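Local coordinates for conserved hypothetical protein TM1158 (PDB 1O1Y), which probably acts as a type 1 glutamine amidotransferase, hydrolysing glutamine and passing its ammonia to an acceptor that is not known, at residues Q84-E87 with E88-K92; Q104-A107 with K108-A112; E139-D142 with R143-V146; D155-R158 with R159-R162. One frame throughout, in Å; residues are numbered along the deposited sequence.

How the interactions relate
Interactions 1 and 2 lie on adjacent helices, with centres about 12 Å apart, and meet at Val109, whose CG1 lies 3.7 Å from Leu90 CD1. Interaction 4 touches the C-terminal end of the helix of interaction 2: Leu110 CB is 3.6 Å from Pro157 CB, and the two centres are about 9 Å apart. Interaction 3 stands alone, with centre-to-centre distances of about 20 to 29 Å from the rest, though it shares the mixed sheet with interaction 4. The helix of interaction 2 follows Cys100, deposited as cysteinesulfonic acid and probably the nucleophile, as in type 1 glutamine amidotransferases. The sulfates at interaction 3 probably come from the crystallisation liquor.

Interaction 1. Residues Q84-E87 with E88-K92; sequences QLIE and EILKK
Glu88 lays its side chain back over the preceding turn of the helix, crossing the side chain of Leu85 at an angle. With CG beside its own backbone N (chi1 -66°) and the rest of the chain extended, the carboxylate runs toward the N-terminal end of the segment: Glu88 CG passes 3.4 Å from Gln84 O, and Glu88 OE2 ends 4.0 Å from Leu85 CD2. This is a van der Waals approach of a carboxylate oxygen to a methyl group, with no hydrogen bond between them. An alanine here would take away the carbons that lie over Gln84 O and is likely to leave this side of Leu85 less covered. One residue further on, Ile89 reaches back in the same manner, its CD1 meeting Leu85 CB at 4.3 Å. Ile86 and Leu90 form a different kind of pair: they lie side by side and point the same way, touching through Ile86 CG2 and Leu90 CD1 at 4.1 Å. The spacing follows from regular alpha-helical bonding. Ile89 N donates to Leu85 O at 2.8 Å and Leu90 N to Ile86 O at 2.9 Å, the latter with an N-H...O angle of 162°, consistent with a regular turn in which residues four apart share a face. Helix 78-92 is the crossover of the beta-alpha-beta unit between strands 60-63 and 96-98. Ile86 and Ile89 face Leu63 and Val61 of strand 60-63, Leu85 and Glu88 meet the loop residues Leu51 and Leu55, and Ile86 and Leu90 also pack on helix 102-109.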
loop_
_atom_site.group_PDB
_atom_site.type_symbol
_atom_site.label_atom_id
_atom_site.label_comp_id
_atom_site.label_asym_id
_atom_site.label_seq_id
_atom_site.Cartn_x
_atom_site.Cartn_y
_atom_site.Cartn_z
ATOM N N GLN A 84 1.764 -16.214 5.680
ATOM C CA GLN A 84 0.890 -16.964 6.559
ATOM C C GLN A 84 -0.171 -16.038 7.144
ATOM O O GLN A 84 -1.373 -16.410 7.221
ATOM C CB GLN A 84 1.655 -17.655 7.694
ATOM C CG GLN A 84 2.550 -18.764 7.203
ATOM C CD GLN A 84 3.438 -19.375 8.280
ATOM O OE1 GLN A 84 3.813 -18.719 9.252
ATOM N NE2 GLN A 84 3.794 -20.633 8.083
ATOM N N LEU A 85 0.225 -14.839 7.542
ATOM C CA LEU A 85 -0.766 -13.869 8.070
ATOM C C LEU A 85 -1.787 -13.476 7.022
ATOM O O LEU A 85 -2.997 -13.404 7.312
ATOM C CB LEU A 85 -0.091 -12.613 8.611
ATOM C CG LEU A 85 0.838 -12.800 9.799
ATOM C CD1 LEU A 85 1.451 -11.465 10.178
ATOM C CD2 LEU A 85 0.128 -13.412 10.972
ATOM N N ILE A 86 -1.341 -13.243 5.791
ATOM C CA ILE A 86 -2.276 -12.874 4.723
ATOM C C ILE A 86 -3.318 -13.962 4.527
ATOM O O ILE A 86 -4.481 -13.661 4.411
ATOM C CB ILE A 86 -1.526 -12.565 3.384
ATOM C CG1 ILE A 86 -0.659 -11.323 3.479
ATOM C CG2 ILE A 86 -2.533 -12.302 2.249
ATOM C CD1 ILE A 86 0.323 -11.125 2.271
ATOM N N GLU A 87 -2.891 -15.212 4.509
ATOM C CA GLU A 87 -3.784 -16.329 4.339
ATOM C C GLU A 87 -4.836 -16.326 5.454
ATOM O O GLU A 87 -6.047 -16.474 5.191
ATOM C CB GLU A 87 -3.005 -17.639 4.318
ATOM C CG GLU A 87 -2.087 -17.817 3.122
ATOM C CD GLU A 87 -2.775 -18.408 1.895
ATOM O OE1 GLU A 87 -4.036 -18.374 1.813
ATOM O OE2 GLU A 87 -2.032 -18.889 0.998
ATOM N N GLU A 88 -4.395 -16.078 6.683
ATOM C CA GLU A 88 -5.324 -16.060 7.816
ATOM C C GLU A 88 -6.272 -14.856 7.741
ATOM O O GLU A 88 -7.462 -14.964 8.084
ATOM C CB GLU A 88 -4.589 -15.974 9.131
ATOM C CG GLU A 88 -3.724 -17.142 9.528
ATOM C CD GLU A 88 -3.116 -16.887 10.904
ATOM O OE1 GLU A 88 -3.909 -16.696 11.882
ATOM O OE2 GLU A 88 -1.858 -16.845 10.996
ATOM N N ILE A 89 -5.739 -13.727 7.318
ATOM C CA ILE A 89 -6.513 -12.492 7.188
ATOM C C ILE A 89 -7.632 -12.668 6.140
ATOM O O ILE A 89 -8.782 -12.280 6.356
ATOM C CB ILE A 89 -5.588 -11.308 6.843
ATOM C CG1 ILE A 89 -4.772 -10.861 8.056
ATOM C CG2 ILE A 89 -6.397 -10.124 6.280
ATOM C CD1 ILE A 89 -3.490 -10.097 7.742
ATOM N N LEU A 90 -7.327 -13.342 5.037
ATOM C CA LEU A 90 -8.350 -13.648 4.053
ATOM C C LEU A 90 -9.373 -14.603 4.590
ATOM O O LEU A 90 -10.558 -14.407 4.359
ATOM C CB LEU A 90 -7.717 -14.214 2.785
ATOM C CG LEU A 90 -6.861 -13.245 2.038
ATOM C CD1 LEU A 90 -6.062 -13.963 0.998
ATOM C CD2 LEU A 90 -7.699 -12.149 1.347
ATOM N N LYS A 91 -8.946 -15.637 5.311
ATOM C CA LYS A 91 -9.882 -16.608 5.837
ATOM C C LYS A 91 -10.836 -15.989 6.841
ATOM O O LYS A 91 -12.019 -16.349 6.891
ATOM C CB LYS A 91 -9.143 -17.781 6.500
ATOM C CG LYS A 91 -10.074 -18.842 7.055
ATOM C CD LYS A 91 -9.344 -19.921 7.848
ATOM C CE LYS A 91 -10.353 -20.916 8.466
ATOM N NZ LYS A 91 -9.918 -22.324 8.315
ATOM N N LYS A 92 -10.325 -15.064 7.651
ATOM C CA LYS A 92 -11.098 -14.463 8.747
ATOM C C LYS A 92 -11.841 -13.229 8.219
ATOM O O LYS A 92 -12.568 -12.602 8.957
ATOM C CB LYS A 92 -10.160 -14.028 9.877
ATOM C CG LYS A 92 -9.617 -15.163 10.773
ATOM C CD LYS A 92 -8.370 -14.674 11.589
ATOM C CE LYS A 92 -7.577 -15.833 12.246
ATOM N NZ LYS A 92 -8.461 -16.701 13.042
#

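Interaction 2. Residues Q104-A107 with K108-A112; sequences QMLA and KVLGA
Ala107 and Ala112 close the C-terminal end of helix 102-109 in a Schellman motif. The preceding turn is regular: Lys108 N bonds to Gln104 O at 3.0 Å, and Val109 N and Leu110 N take the next two carbonyls in the i to i+4 pattern. Leu110 is the first residue to leave helical angles, and Gly111, with phi at 97°, is the C-prime residue that reverses the chain. The reversal brings Ala112 N to Ala107 O at 2.9 Å and Gly111 N to Lys108 O at 2.9 Å, the two bonds that define the motif. A side chain at Gly111 would be forced against the carbonyl oxygen of Leu110. Among the side chains, Ala107 CB and Ala112 CB meet at 4.2 Å, the apolar contact that accompanies this kind of cap. Leu106 and Leu110 meet at a slant through their CD1 atoms, 4.0 Å apart. Leu106 has CG opposite its backbone N (chi1 176°), which directs the branch along the helix toward Leu110, while Leu110 bends back so that its CG sits 3.4 Å from Leu106 O. Both leucines also rest on Phe174 of strand 173-176. The polar ends lead elsewhere: Lys108 NZ forms a salt bridge with Glu73 and a hydrogen bond with Ala70 O, and Gln104 NE2 bonds to Gln183. Chemically, then, the helix end is finished by its own backbone: the carbonyls of Ala107 and Lys108, beyond the regular bonding pattern, are met by amides of the reversing chain, while methyl groups seal the turn.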
loop_
_atom_site.group_PDB
_atom_site.type_symbol
_atom_site.label_atom_id
_atom_site.label_comp_id
_atom_site.label_asym_id
_atom_site.label_seq_id
_atom_site.Cartn_x
_atom_site.Cartn_y
_atom_site.Cartn_z
ATOM N N GLN A 104 1.428 -6.725 -4.191
ATOM C CA GLN A 104 2.009 -7.847 -4.932
ATOM C C GLN A 104 1.950 -9.126 -4.107
ATOM O O GLN A 104 1.638 -10.196 -4.619
ATOM C CB GLN A 104 3.457 -7.511 -5.271
ATOM C CG GLN A 104 3.522 -6.407 -6.284
ATOM C CD GLN A 104 4.854 -5.759 -6.384
ATOM O OE1 GLN A 104 5.832 -6.157 -5.731
ATOM N NE2 GLN A 104 4.915 -4.736 -7.209
HETATM N N MSE A 105 2.185 -9.017 -2.801
HETATM C CA MSE A 105 2.088 -10.182 -1.914
HETATM C C MSE A 105 0.660 -10.682 -1.839
HETATM O O MSE A 105 0.418 -11.889 -1.823
HETATM C CB MSE A 105 2.621 -9.840 -0.516
HETATM C CG MSE A 105 4.135 -9.596 -0.545
HETATM SE SE MSE A 105 4.837 -9.096 1.183
HETATM C CE MSE A 105 4.579 -10.754 2.108
ATOM N N LEU A 106 -0.292 -9.764 -1.802
ATOM C CA LEU A 106 -1.697 -10.146 -1.811
ATOM C C LEU A 106 -2.049 -10.857 -3.128
ATOM O O LEU A 106 -2.719 -11.895 -3.131
ATOM C CB LEU A 106 -2.607 -8.917 -1.619
ATOM C CG LEU A 106 -4.127 -9.180 -1.700
ATOM C CD1 LEU A 106 -4.630 -10.141 -0.640
ATOM C CD2 LEU A 106 -4.901 -7.846 -1.615
ATOM N N ALA A 107 -1.632 -10.290 -4.252
ATOM C CA ALA A 107 -1.876 -10.908 -5.563
ATOM C C ALA A 107 -1.333 -12.329 -5.638
ATOM O O ALA A 107 -1.974 -13.230 -6.149
ATOM C CB ALA A 107 -1.267 -10.084 -6.657
ATOM N N LYS A 108 -0.125 -12.528 -5.129
ATOM C CA LYS A 108 0.484 -13.848 -5.083
ATOM C C LYS A 108 -0.349 -14.856 -4.262
ATOM O O LYS A 108 -0.545 -15.978 -4.676
ATOM C CB LYS A 108 1.930 -13.746 -4.528
ATOM C CG LYS A 108 2.589 -15.082 -4.338
ATOM C CD LYS A 108 4.048 -14.912 -3.855
ATOM C CE LYS A 108 4.563 -16.183 -3.181
ATOM N NZ LYS A 108 6.006 -16.145 -2.727
ATOM N N VAL A 109 -0.799 -14.447 -3.083
ATOM C CA VAL A 109 -1.606 -15.320 -2.240
ATOM C C VAL A 109 -2.898 -15.725 -2.969
ATOM O O VAL A 109 -3.384 -16.868 -2.837
ATOM C CB VAL A 109 -1.861 -14.687 -0.876
ATOM C CG1 VAL A 109 -2.887 -15.468 -0.105
ATOM C CG2 VAL A 109 -0.561 -14.606 -0.082
ATOM N N LEU A 110 -3.419 -14.808 -3.787
ATOM C CA LEU A 110 -4.649 -15.029 -4.561
ATOM C C LEU A 110 -4.338 -15.713 -5.904
ATOM O O LEU A 110 -5.198 -15.806 -6.797
ATOM C CB LEU A 110 -5.335 -13.683 -4.787
ATOM C CG LEU A 110 -5.882 -13.054 -3.498
ATOM C CD1 LEU A 110 -6.471 -11.706 -3.839
ATOM C CD2 LEU A 110 -6.922 -13.936 -2.864
ATOM N N GLY A 111 -3.102 -16.167 -6.068
ATOM C CA GLY A 111 -2.772 -17.057 -7.161
ATOM C C GLY A 111 -2.159 -16.421 -8.407
ATOM O O GLY A 111 -1.894 -17.141 -9.355
ATOM N N ALA A 112 -1.880 -15.119 -8.383
ATOM C CA ALA A 112 -1.407 -14.385 -9.569
ATOM C C ALA A 112 0.107 -14.260 -9.552
ATOM O O ALA A 112 0.695 -14.184 -8.497
ATOM C CB ALA A 112 -2.004 -12.999 -9.603
#

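Interaction 3. Residues E139-D142 with R143-V146; sequences EFPD and RLRV. With SO4 (sulfate ion), chain I; SO4 (sulfate ion), chain E; SO4 (sulfate ion), chain H.
Phe140 and Pro141 stand in the loop that enters strand 143-150 of the large mixed sheet, and both pack against Leu144, the second residue of that strand. The strand runs antiparallel to strand 125-130, with backbone bonds between Asp142 and Lys130 and between Leu144 and Val128 setting the pairing. Leu144 uses its two methyls separately. Its CG lies opposite the backbone N (chi1 -175°), which spreads the branches toward the loop: CD1 touches Pro141 CG at 3.8 Å, and CD2 reaches Phe140 CD2, also at 3.8 Å, approaching the ring obliquely. Leu228 of helix 211-237 touches all three side chains, which makes the loop-strand corner part of the packing between sheet and helix. The solvent-facing side of the strand carries arginines that gather round sulfates, probably taken up from the crystallisation liquor. The Arg143 chain is extended from CG to NE, and its two terminal nitrogens each take a different oxygen of the sulfate of chain E: NH2 to O2 at 2.9 Å and NH1 to O4 at 3.0 Å, with O2 at the edge of the guanidinium near its plane. Arg143 also has a cation-pi contact with Phe127. Arg145, modelled in two conformers, bends at chi3; its NH2 makes a weak bond to O3 of that same sulfate, and its NH1 bonds to O3 of the chain H sulfate at 3.3 Å and to Glu221 in a salt bridge. Just before the strand a further sulfate, of chain I, is bound by backbone: Asp142 N points its hydrogen at O4 over 2.7 Å, at a nearly straight 173°.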
loop_
_atom_site.group_PDB
_atom_site.type_symbol
_atom_site.label_atom_id
_atom_site.label_comp_id
_atom_site.label_asym_id
_atom_site.label_seq_id
_atom_site.Cartn_x
_atom_site.Cartn_y
_atom_site.Cartn_z
ATOM N N GLU A 139 -15.501 7.619 -3.703
ATOM C CA GLU A 139 -15.164 9.039 -3.675
ATOM C C GLU A 139 -14.005 9.387 -4.591
ATOM O O GLU A 139 -13.723 10.587 -4.790
ATOM C CB GLU A 139 -14.764 9.472 -2.266
ATOM C CG GLU A 139 -15.952 9.680 -1.355
ATOM C CD GLU A 139 -16.681 8.397 -1.040
ATOM O OE1 GLU A 139 -17.922 8.357 -1.224
ATOM O OE2 GLU A 139 -16.005 7.432 -0.601
ATOM N N PHE A 140 -13.334 8.371 -5.153
ATOM C CA PHE A 140 -12.120 8.618 -5.928
ATOM C C PHE A 140 -12.517 9.078 -7.330
ATOM O O PHE A 140 -13.515 8.616 -7.866
ATOM C CB PHE A 140 -11.250 7.355 -6.020
ATOM C CG PHE A 140 -10.438 7.060 -4.775
ATOM C CD1 PHE A 140 -11.048 6.855 -3.554
ATOM C CD2 PHE A 140 -9.070 6.909 -4.868
ATOM C CE1 PHE A 140 -10.291 6.572 -2.439
ATOM C CE2 PHE A 140 -8.318 6.611 -3.759
ATOM C CZ PHE A 140 -8.930 6.464 -2.526
ATOM N N PRO A 141 -11.721 9.953 -7.950
ATOM C CA PRO A 141 -12.049 10.445 -9.298
ATOM C C PRO A 141 -11.634 9.434 -10.382
ATOM O O PRO A 141 -10.967 8.436 -10.076
ATOM C CB PRO A 141 -11.213 11.709 -9.405
ATOM C CG PRO A 141 -9.997 11.379 -8.664
ATOM C CD PRO A 141 -10.511 10.610 -7.433
ATOM N N ASP A 142 -12.048 9.697 -11.616
ATOM C CA ASP A 142 -11.737 8.822 -12.740
ATOM C C ASP A 142 -10.246 8.785 -13.056
ATOM O O ASP A 142 -9.735 7.752 -13.497
ATOM C CB ASP A 142 -12.494 9.287 -13.978
ATOM C CG ASP A 142 -13.984 9.029 -13.883
ATOM O OD1 ASP A 142 -14.722 9.617 -14.698
ATOM O OD2 ASP A 142 -14.469 8.256 -13.023
ATOM N N ARG A 143 -9.562 9.910 -12.830
ATOM C CA ARG A 143 -8.149 10.036 -13.183
ATOM C C ARG A 143 -7.456 10.787 -12.069
ATOM O O ARG A 143 -7.868 11.898 -11.741
ATOM C CB ARG A 143 -8.077 10.757 -14.504
ATOM C CG ARG A 143 -6.722 11.123 -15.148
ATOM C CD ARG A 143 -7.017 11.958 -16.372
ATOM N NE ARG A 143 -5.911 12.490 -17.164
ATOM C CZ ARG A 143 -5.537 13.735 -17.172
ATOM N NH1 ARG A 143 -4.548 14.082 -17.967
ATOM N NH2 ARG A 143 -6.084 14.649 -16.347
ATOM N N LEU A 144 -6.444 10.168 -11.473
ATOM C CA LEU A 144 -5.878 10.619 -10.177
ATOM C C LEU A 144 -4.351 10.603 -10.305
ATOM O O LEU A 144 -3.768 9.588 -10.730
ATOM C CB LEU A 144 -6.334 9.633 -9.056
ATOM C CG LEU A 144 -5.949 9.988 -7.599
ATOM C CD1 LEU A 144 -6.578 11.306 -7.099
ATOM C CD2 LEU A 144 -6.334 8.870 -6.683
ATOM N N ARG A 145 -3.715 11.681 -9.866
ATOM C CA ARG A 145 -2.262 11.712 -9.757
ATOM C C ARG A 145 -1.829 11.124 -8.434
ATOM O O ARG A 145 -2.290 11.529 -7.372
ATOM C CB ARG A 145 -1.772 13.133 -9.886
ATOM C CG ARG A 145 -0.312 13.218 -10.111
ATOM C CD ARG A 145 0.196 14.662 -10.326
ATOM N NE ARG A 145 -0.177 15.186 -11.636
ATOM C CZ ARG A 145 -1.118 16.097 -11.872
ATOM N NH1 ARG A 145 -1.838 16.641 -10.883
ATOM N NH2 ARG A 145 -1.318 16.510 -13.120
ATOM N N VAL A 146 -0.968 10.112 -8.516
ATOM C CA VAL A 146 -0.506 9.372 -7.352
ATOM C C VAL A 146 1.010 9.157 -7.388
ATOM O O VAL A 146 1.694 9.363 -8.433
ATOM C CB VAL A 146 -1.206 7.996 -7.251
ATOM C CG1 VAL A 146 -2.691 8.156 -7.187
ATOM C CG2 VAL A 146 -0.762 7.077 -8.383
HETATM S S SO4 I . -14.541 12.933 -11.571
HETATM O O1 SO4 I . -13.753 13.948 -10.899
HETATM O O2 SO4 I . -15.320 13.486 -12.702
HETATM O O3 SO4 I . -15.463 12.339 -10.617
HETATM O O4 SO4 I . -13.671 11.882 -11.908
HETATM S S SO4 E . -3.509 17.610 -16.498
HETATM O O1 SO4 E . -3.668 18.907 -17.116
HETATM O O2 SO4 E . -4.738 17.227 -15.867
HETATM O O3 SO4 E . -2.427 17.597 -15.527
HETATM O O4 SO4 E . -3.058 16.692 -17.519
HETATM S S SO4 H . -5.049 19.905 -11.355
HETATM O O1 SO4 H . -5.046 21.355 -11.187
HETATM O O2 SO4 H . -6.146 19.317 -10.595
HETATM O O3 SO4 H . -3.830 19.218 -10.883
HETATM O O4 SO4 H . -5.338 19.633 -12.750
#

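Interaction 4. Residues D155-R158 with R159-R162; sequences DLPR and RATR
Arg159 opens the segment by laying its CG over one face of the Arg158 guanidinium. The two guanidinium planes are only 9° apart, and Arg158 NH2 and Arg159 NE stand 4.1 Å from each other, like charges in proximity. Next, Ala160 closes a type I beta turn that starts at Pro157: Ala160 N donates to Pro157 O at 3.0 Å, from 59° out of the carbonyl plane. Its methyl turns inward, with Ala160 CB 3.9 Å from Pro157 CD and 4.1 Å from Leu156 CD1. A water lies within hydrogen-bonding distance of both Arg158 O and Ala160 O. Thr161 starts strand 161-165, and Arg162 then folds back at chi3 (-64°), which brings one face of its guanidinium under Leu156 CD2, with Arg162 NH2 3.7 Å from that methyl. An alanine in place of Leu156 would remove both methyls and probably open a gap between Ala160 and the guanidinium. Asn171 takes the NE hydrogen of Arg162 and Glu170 adds a long, weak ion pair, so the leucine covers a group held elsewhere. The chemistry implies a surface turn held by one backbone bond and methyl packing, its arginines offering carbon or a flat face to their neighbours.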
loop_
_atom_site.group_PDB
_atom_site.type_symbol
_atom_site.label_atom_id
_atom_site.label_comp_id
_atom_site.label_asym_id
_atom_site.label_seq_id
_atom_site.Cartn_x
_atom_site.Cartn_y
_atom_site.Cartn_z
ATOM N N ASP A 155 -0.170 -9.882 -12.366
ATOM C CA ASP A 155 -1.417 -10.245 -13.036
ATOM C C ASP A 155 -2.583 -10.018 -12.079
ATOM O O ASP A 155 -2.434 -10.062 -10.871
ATOM C CB ASP A 155 -1.405 -11.698 -13.403
ATOM C CG ASP A 155 -0.504 -12.005 -14.575
ATOM O OD1 ASP A 155 -0.194 -11.066 -15.357
ATOM O OD2 ASP A 155 -0.082 -13.170 -14.779
ATOM N N LEU A 156 -3.762 -9.768 -12.631
ATOM C CA LEU A 156 -4.974 -9.630 -11.817
ATOM C C LEU A 156 -5.439 -10.999 -11.351
ATOM O O LEU A 156 -5.657 -11.874 -12.157
ATOM C CB LEU A 156 -6.069 -8.971 -12.657
ATOM C CG LEU A 156 -7.429 -8.694 -11.997
ATOM C CD1 LEU A 156 -7.272 -7.623 -10.972
ATOM C CD2 LEU A 156 -8.425 -8.290 -13.036
ATOM N N PRO A 157 -5.563 -11.224 -10.041
ATOM C CA PRO A 157 -6.020 -12.526 -9.589
ATOM C C PRO A 157 -7.408 -12.832 -10.118
ATOM O O PRO A 157 -8.233 -11.934 -10.333
ATOM C CB PRO A 157 -6.070 -12.381 -8.075
ATOM C CG PRO A 157 -5.074 -11.324 -7.740
ATOM C CD PRO A 157 -5.184 -10.355 -8.906
ATOM N N ARG A 158 -7.643 -14.102 -10.310
ATOM C CA ARG A 158 -8.871 -14.553 -10.946
ATOM C C ARG A 158 -10.072 -14.065 -10.164
ATOM O O ARG A 158 -11.057 -13.607 -10.730
ATOM C CB ARG A 158 -8.909 -16.059 -11.044
ATOM C CG ARG A 158 -10.152 -16.548 -11.798
ATOM C CD ARG A 158 -10.231 -18.060 -11.945
ATOM N NE ARG A 158 -9.871 -18.702 -10.689
ATOM C CZ ARG A 158 -10.725 -19.053 -9.739
ATOM N NH1 ARG A 158 -12.038 -18.904 -9.903
ATOM N NH2 ARG A 158 -10.256 -19.600 -8.624
ATOM N N ARG A 159 -10.025 -14.148 -8.859
ATOM C CA ARG A 159 -11.257 -13.758 -8.163
ATOM C C ARG A 159 -11.406 -12.205 -7.937
ATOM O O ARG A 159 -12.436 -11.711 -7.457
ATOM C CB ARG A 159 -11.326 -14.561 -6.863
ATOM C CG ARG A 159 -11.562 -16.090 -7.074
ATOM C CD ARG A 159 -11.163 -16.954 -5.845
ATOM N NE ARG A 159 -9.711 -16.899 -5.571
ATOM C CZ ARG A 159 -9.120 -17.272 -4.425
ATOM N NH1 ARG A 159 -9.834 -17.723 -3.390
ATOM N NH2 ARG A 159 -7.798 -17.191 -4.310
ATOM N N ALA A 160 -10.401 -11.437 -8.339
ATOM C CA ALA A 160 -10.349 -10.024 -8.014
ATOM C C ALA A 160 -10.988 -9.122 -9.059
ATOM O O ALA A 160 -11.075 -9.461 -10.259
ATOM C CB ALA A 160 -8.893 -9.603 -7.783
ATOM N N THR A 161 -11.450 -7.969 -8.589
ATOM C CA THR A 161 -11.912 -6.880 -9.438
ATOM C C THR A 161 -10.835 -5.882 -9.627
ATOM O O THR A 161 -10.307 -5.370 -8.656
ATOM C CB THR A 161 -13.107 -6.219 -8.750
ATOM O OG1 THR A 161 -14.127 -7.206 -8.668
ATOM C CG2 THR A 161 -13.708 -5.119 -9.628
ATOM N N ARG A 162 -10.483 -5.566 -10.870
ATOM C CA ARG A 162 -9.555 -4.457 -11.107
ATOM C C ARG A 162 -10.265 -3.140 -10.807
ATOM O O ARG A 162 -11.384 -2.930 -11.259
ATOM C CB ARG A 162 -9.119 -4.397 -12.569
ATOM C CG ARG A 162 -8.046 -3.330 -12.843
ATOM C CD ARG A 162 -7.582 -3.247 -14.293
ATOM N NE ARG A 162 -6.915 -4.484 -14.714
ATOM C CZ ARG A 162 -7.413 -5.427 -15.504
ATOM N NH1 ARG A 162 -8.632 -5.351 -16.078
ATOM N NH2 ARG A 162 -6.651 -6.491 -15.738
HETATM O O HOH W 1 -10.563 -11.207 -12.444
#